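PDB 4E3E: beta-methylmalyl-CoA dehydratase from Chloroflexus aurantiacus, which catalyses the reversible dehydration of beta-methylmalyl-CoA to mesaconyl-CoA in the glyoxylate assimilation cycle. Local coordinates for residues G102-G113 with V125-Q134. Numbering follows the deposited sequence.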
loop_
_atom_site.group_PDB
_atom_site.type_symbol
_atom_site.label_atom_id
_atom_site.label_comp_id
_atom_site.label_asym_id
_atom_site.label_seq_id
_atom_site.Cartn_x
_atom_site.Cartn_y
_atom_site.Cartn_z
ATOM N N GLY A 102 9.250 -3.349 -14.756
ATOM C CA GLY A 102 10.595 -2.981 -15.194
ATOM C C GLY A 102 10.608 -1.992 -16.346
ATOM O O GLY A 102 11.629 -1.362 -16.606
ATOM N N ASP A 103 9.481 -1.863 -17.048
ATOM C CA ASP A 103 9.363 -0.894 -18.148
ATOM C C ASP A 103 9.216 0.511 -17.604
ATOM O O ASP A 103 8.686 0.699 -16.505
ATOM C CB ASP A 103 8.166 -1.218 -19.059
ATOM C CG ASP A 103 8.398 -2.457 -19.924
ATOM O OD1 ASP A 103 9.553 -2.940 -19.989
ATOM O OD2 ASP A 103 7.419 -2.943 -20.540
ATOM N N THR A 104 9.667 1.489 -18.387
ATOM C CA THR A 104 9.579 2.892 -18.006
ATOM C C THR A 104 8.771 3.711 -19.011
ATOM O O THR A 104 9.066 3.719 -20.208
ATOM C CB THR A 104 10.984 3.488 -17.836
ATOM O OG1 THR A 104 11.703 2.684 -16.891
ATOM C CG2 THR A 104 10.924 4.954 -17.346
ATOM N N LEU A 105 7.771 4.426 -18.500
ATOM C CA LEU A 105 6.873 5.209 -19.342
ATOM C C LEU A 105 7.161 6.703 -19.237
ATOM O O LEU A 105 7.394 7.239 -18.144
ATOM C CB LEU A 105 5.401 4.928 -18.988
ATOM C CG LEU A 105 4.915 3.464 -18.973
ATOM C CD1 LEU A 105 3.403 3.404 -18.836
ATOM C CD2 LEU A 105 5.370 2.661 -20.198
ATOM N N SER A 106 7.167 7.364 -20.387
ATOM C CA SER A 106 7.157 8.825 -20.439
ATOM C C SER A 106 6.024 9.292 -21.346
ATOM O O SER A 106 5.592 8.569 -22.254
ATOM C CB SER A 106 8.504 9.384 -20.885
ATOM O OG SER A 106 9.095 8.554 -21.851
ATOM N N THR A 107 5.544 10.500 -21.088
ATOM C CA THR A 107 4.342 10.999 -21.739
ATOM C C THR A 107 4.587 12.373 -22.366
ATOM O O THR A 107 5.332 13.207 -21.829
ATOM C CB THR A 107 3.150 11.016 -20.755
ATOM O OG1 THR A 107 3.008 9.715 -20.170
ATOM C CG2 THR A 107 1.829 11.363 -21.484
ATOM N N THR A 108 3.987 12.591 -23.529
ATOM C CA THR A 108 3.978 13.913 -24.142
ATOM C C THR A 108 2.554 14.173 -24.555
ATOM O O THR A 108 1.819 13.228 -24.854
ATOM C CB THR A 108 4.872 13.982 -25.387
ATOM O OG1 THR A 108 4.328 13.121 -26.384
ATOM C CG2 THR A 108 6.293 13.535 -25.068
ATOM N N SER A 109 2.160 15.444 -24.553
ATOM C CA SER A 109 0.833 15.861 -25.003
ATOM C C SER A 109 0.937 16.950 -26.067
ATOM O O SER A 109 1.790 17.844 -25.979
ATOM C CB SER A 109 -0.016 16.388 -23.837
ATOM O OG SER A 109 -0.302 15.346 -22.923
ATOM N N LYS A 110 0.059 16.872 -27.064
ATOM C CA LYS A 110 -0.049 17.902 -28.082
ATOM C C LYS A 110 -1.425 18.563 -28.017
ATOM O O LYS A 110 -2.430 17.881 -27.907
ATOM C CB LYS A 110 0.157 17.295 -29.458
ATOM C CG LYS A 110 0.180 18.318 -30.577
ATOM C CD LYS A 110 0.396 17.597 -31.894
ATOM C CE LYS A 110 1.262 18.409 -32.789
ATOM N NZ LYS A 110 0.504 18.954 -33.950
ATOM N N VAL A 111 -1.463 19.891 -28.085
ATOM C CA VAL A 111 -2.732 20.606 -28.144
ATOM C C VAL A 111 -3.281 20.524 -29.571
ATOM O O VAL A 111 -2.630 20.972 -30.529
ATOM C CB VAL A 111 -2.592 22.072 -27.696
ATOM C CG1 VAL A 111 -3.935 22.788 -27.773
ATOM C CG2 VAL A 111 -2.029 22.140 -26.286
ATOM N N ILE A 112 -4.467 19.933 -29.703
ATOM C CA ILE A 112 -5.096 19.722 -31.007
ATOM C C ILE A 112 -6.429 20.450 -31.111
ATOM O O ILE A 112 -7.113 20.359 -32.126
ATOM C CB ILE A 112 -5.307 18.218 -31.318
ATOM C CG1 ILE A 112 -6.260 17.563 -30.293
ATOM C CG2 ILE A 112 -3.964 17.501 -31.423
ATOM C CD1 ILE A 112 -6.787 16.199 -30.712
ATOM N N GLY A 113 -6.802 21.167 -30.055
ATOM C CA GLY A 113 -8.050 21.912 -30.060
ATOM C C GLY A 113 -8.160 22.909 -28.929
ATOM O O GLY A 113 -7.662 22.662 -27.830
ATOM N N VAL A 125 -9.764 22.666 -23.804
ATOM C CA VAL A 125 -8.531 22.314 -24.521
ATOM C C VAL A 125 -8.546 20.821 -24.827
ATOM O O VAL A 125 -8.871 20.003 -23.960
ATOM C CB VAL A 125 -7.264 22.780 -23.750
ATOM C CG1 VAL A 125 -7.363 22.450 -22.277
ATOM C CG2 VAL A 125 -5.957 22.224 -24.340
ATOM N N TYR A 126 -8.252 20.487 -26.081
ATOM C CA TYR A 126 -8.189 19.105 -26.544
ATOM C C TYR A 126 -6.729 18.778 -26.650
ATOM O O TYR A 126 -5.971 19.544 -27.263
ATOM C CB TYR A 126 -8.828 18.951 -27.933
ATOM C CG TYR A 126 -10.307 19.244 -27.949
ATOM C CD1 TYR A 126 -10.776 20.556 -27.906
ATOM C CD2 TYR A 126 -11.239 18.213 -28.008
ATOM C CE1 TYR A 126 -12.135 20.833 -27.917
ATOM C CE2 TYR A 126 -12.608 18.481 -28.024
ATOM C CZ TYR A 126 -13.044 19.791 -27.973
ATOM O OH TYR A 126 -14.386 20.073 -27.979
ATOM N N VAL A 127 -6.337 17.649 -26.053
ATOM C CA VAL A 127 -4.954 17.163 -26.134
ATOM C C VAL A 127 -4.866 15.736 -26.669
ATOM O O VAL A 127 -5.744 14.911 -26.412
ATOM C CB VAL A 127 -4.213 17.253 -24.772
ATOM C CG1 VAL A 127 -4.091 18.707 -24.315
ATOM C CG2 VAL A 127 -4.882 16.384 -23.706
ATOM N N HIS A 128 -3.809 15.459 -27.429
ATOM C CA HIS A 128 -3.464 14.105 -27.800
ATOM C C HIS A 128 -2.296 13.732 -26.930
ATOM O O HIS A 128 -1.208 14.290 -27.087
ATOM C CB HIS A 128 -3.098 14.050 -29.285
ATOM C CG HIS A 128 -2.743 12.662 -29.793
ATOM N ND1 HIS A 128 -1.764 12.454 -30.694
ATOM C CD2 HIS A 128 -3.277 11.413 -29.504
ATOM C CE1 HIS A 128 -1.674 11.139 -30.972
ATOM N NE2 HIS A 128 -2.605 10.502 -30.248
ATOM N N SER A 129 -2.513 12.816 -25.983
ATOM C CA SER A 129 -1.437 12.341 -25.085
ATOM C C SER A 129 -0.910 10.972 -25.517
ATOM O O SER A 129 -1.687 10.069 -25.856
ATOM C CB SER A 129 -1.920 12.272 -23.638
ATOM O OG SER A 129 -2.254 13.554 -23.161
ATOM N N VAL A 130 0.412 10.824 -25.495
ATOM C CA VAL A 130 1.075 9.621 -25.994
ATOM C C VAL A 130 2.081 9.135 -24.945
ATOM O O VAL A 130 2.958 9.900 -24.508
ATOM C CB VAL A 130 1.779 9.919 -27.328
ATOM C CG1 VAL A 130 2.560 8.699 -27.844
ATOM C CG2 VAL A 130 0.762 10.398 -28.373
ATOM N N GLY A 131 1.934 7.879 -24.518
ATOM C CA GLY A 131 2.864 7.275 -23.563
ATOM C C GLY A 131 3.714 6.285 -24.317
ATOM O O GLY A 131 3.170 5.491 -25.070
ATOM N N VAL A 132 5.036 6.347 -24.135
ATOM C CA VAL A 132 5.960 5.422 -24.783
ATOM C C VAL A 132 6.764 4.681 -23.724
ATOM O O VAL A 132 6.914 5.163 -22.600
ATOM C CB VAL A 132 6.932 6.116 -25.798
ATOM C CG1 VAL A 132 6.157 6.735 -26.961
ATOM C CG2 VAL A 132 7.813 7.170 -25.135
ATOM N N ASN A 133 7.300 3.518 -24.068
ATOM C CA ASN A 133 8.159 2.836 -23.113
ATOM C C ASN A 133 9.620 3.235 -23.372
ATOM O O ASN A 133 9.892 4.130 -24.188
ATOM C CB ASN A 133 7.941 1.317 -23.167
ATOM C CG ASN A 133 8.283 0.738 -24.522
ATOM O OD1 ASN A 133 8.958 1.382 -25.329
ATOM N ND2 ASN A 133 7.806 -0.472 -24.791
ATOM N N GLN A 134 10.544 2.566 -22.691
ATOM C CA GLN A 134 11.978 2.870 -22.773
ATOM C C GLN A 134 12.567 2.566 -24.155
ATOM O O GLN A 134 13.696 2.954 -24.441
ATOM C CB GLN A 134 12.765 2.132 -21.660
ATOM C CG GLN A 134 12.884 0.607 -21.823
ATOM C CD GLN A 134 11.721 -0.178 -21.204
ATOM O OE1 GLN A 134 10.642 0.367 -20.916
ATOM N NE2 GLN A 134 11.945 -1.471 -20.990
HETATM O O HOH W 1 6.181 -1.625 -22.645
HETATM O O HOH W 2 5.426 10.217 -25.570
HETATM O O HOH W 3 1.848 13.912 -27.814
#
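Gly113 runs past the edge of the Tyr126 ring, its O in the ring plane and its CA 3.7 Å from Tyr126 CD1; a CB on Gly113 would collide with that atom, so glycine suits the place. The ring also stacks on Trp145, while Val130 CG2 lies 3.6 Å above one face of the His128 imidazole, offset toward its rim; His128 NE2 is hydrogen-bonded to Glu141 OE1. Gly113 and Ile112 both face Tyr126 in a classic beta bulge: Tyr126 O takes a good bond from Ile112 N and a weak one from Gly113 N.

At the other end a bend in Gln134 (chi2 -88°) turns its amide back toward Asp103 and Thr104. NE2 gives a nearly straight bond to Asp103 OD1 (3.0 Å), from above the carboxylate plane, and OE1 accepts one from Thr104 N (2.9 Å), above the carbonyl plane. Replacing Gln134 by alanine is likely to leave both without these mates. Asp103 OD2 also bonds Tyr100 N.

Midway, small serines suit a non-hydrogen-bonded backbone pair: the hydroxyls bond instead, Ser109 OG to Ser129 OG 2.7 Å. Ser109 OG also bonds His22 NE2, and both serines pack on Thr76 of helix 65-80. This antiparallel hairpin of the hot-dog fold lies between strands 19-27 and 138-149.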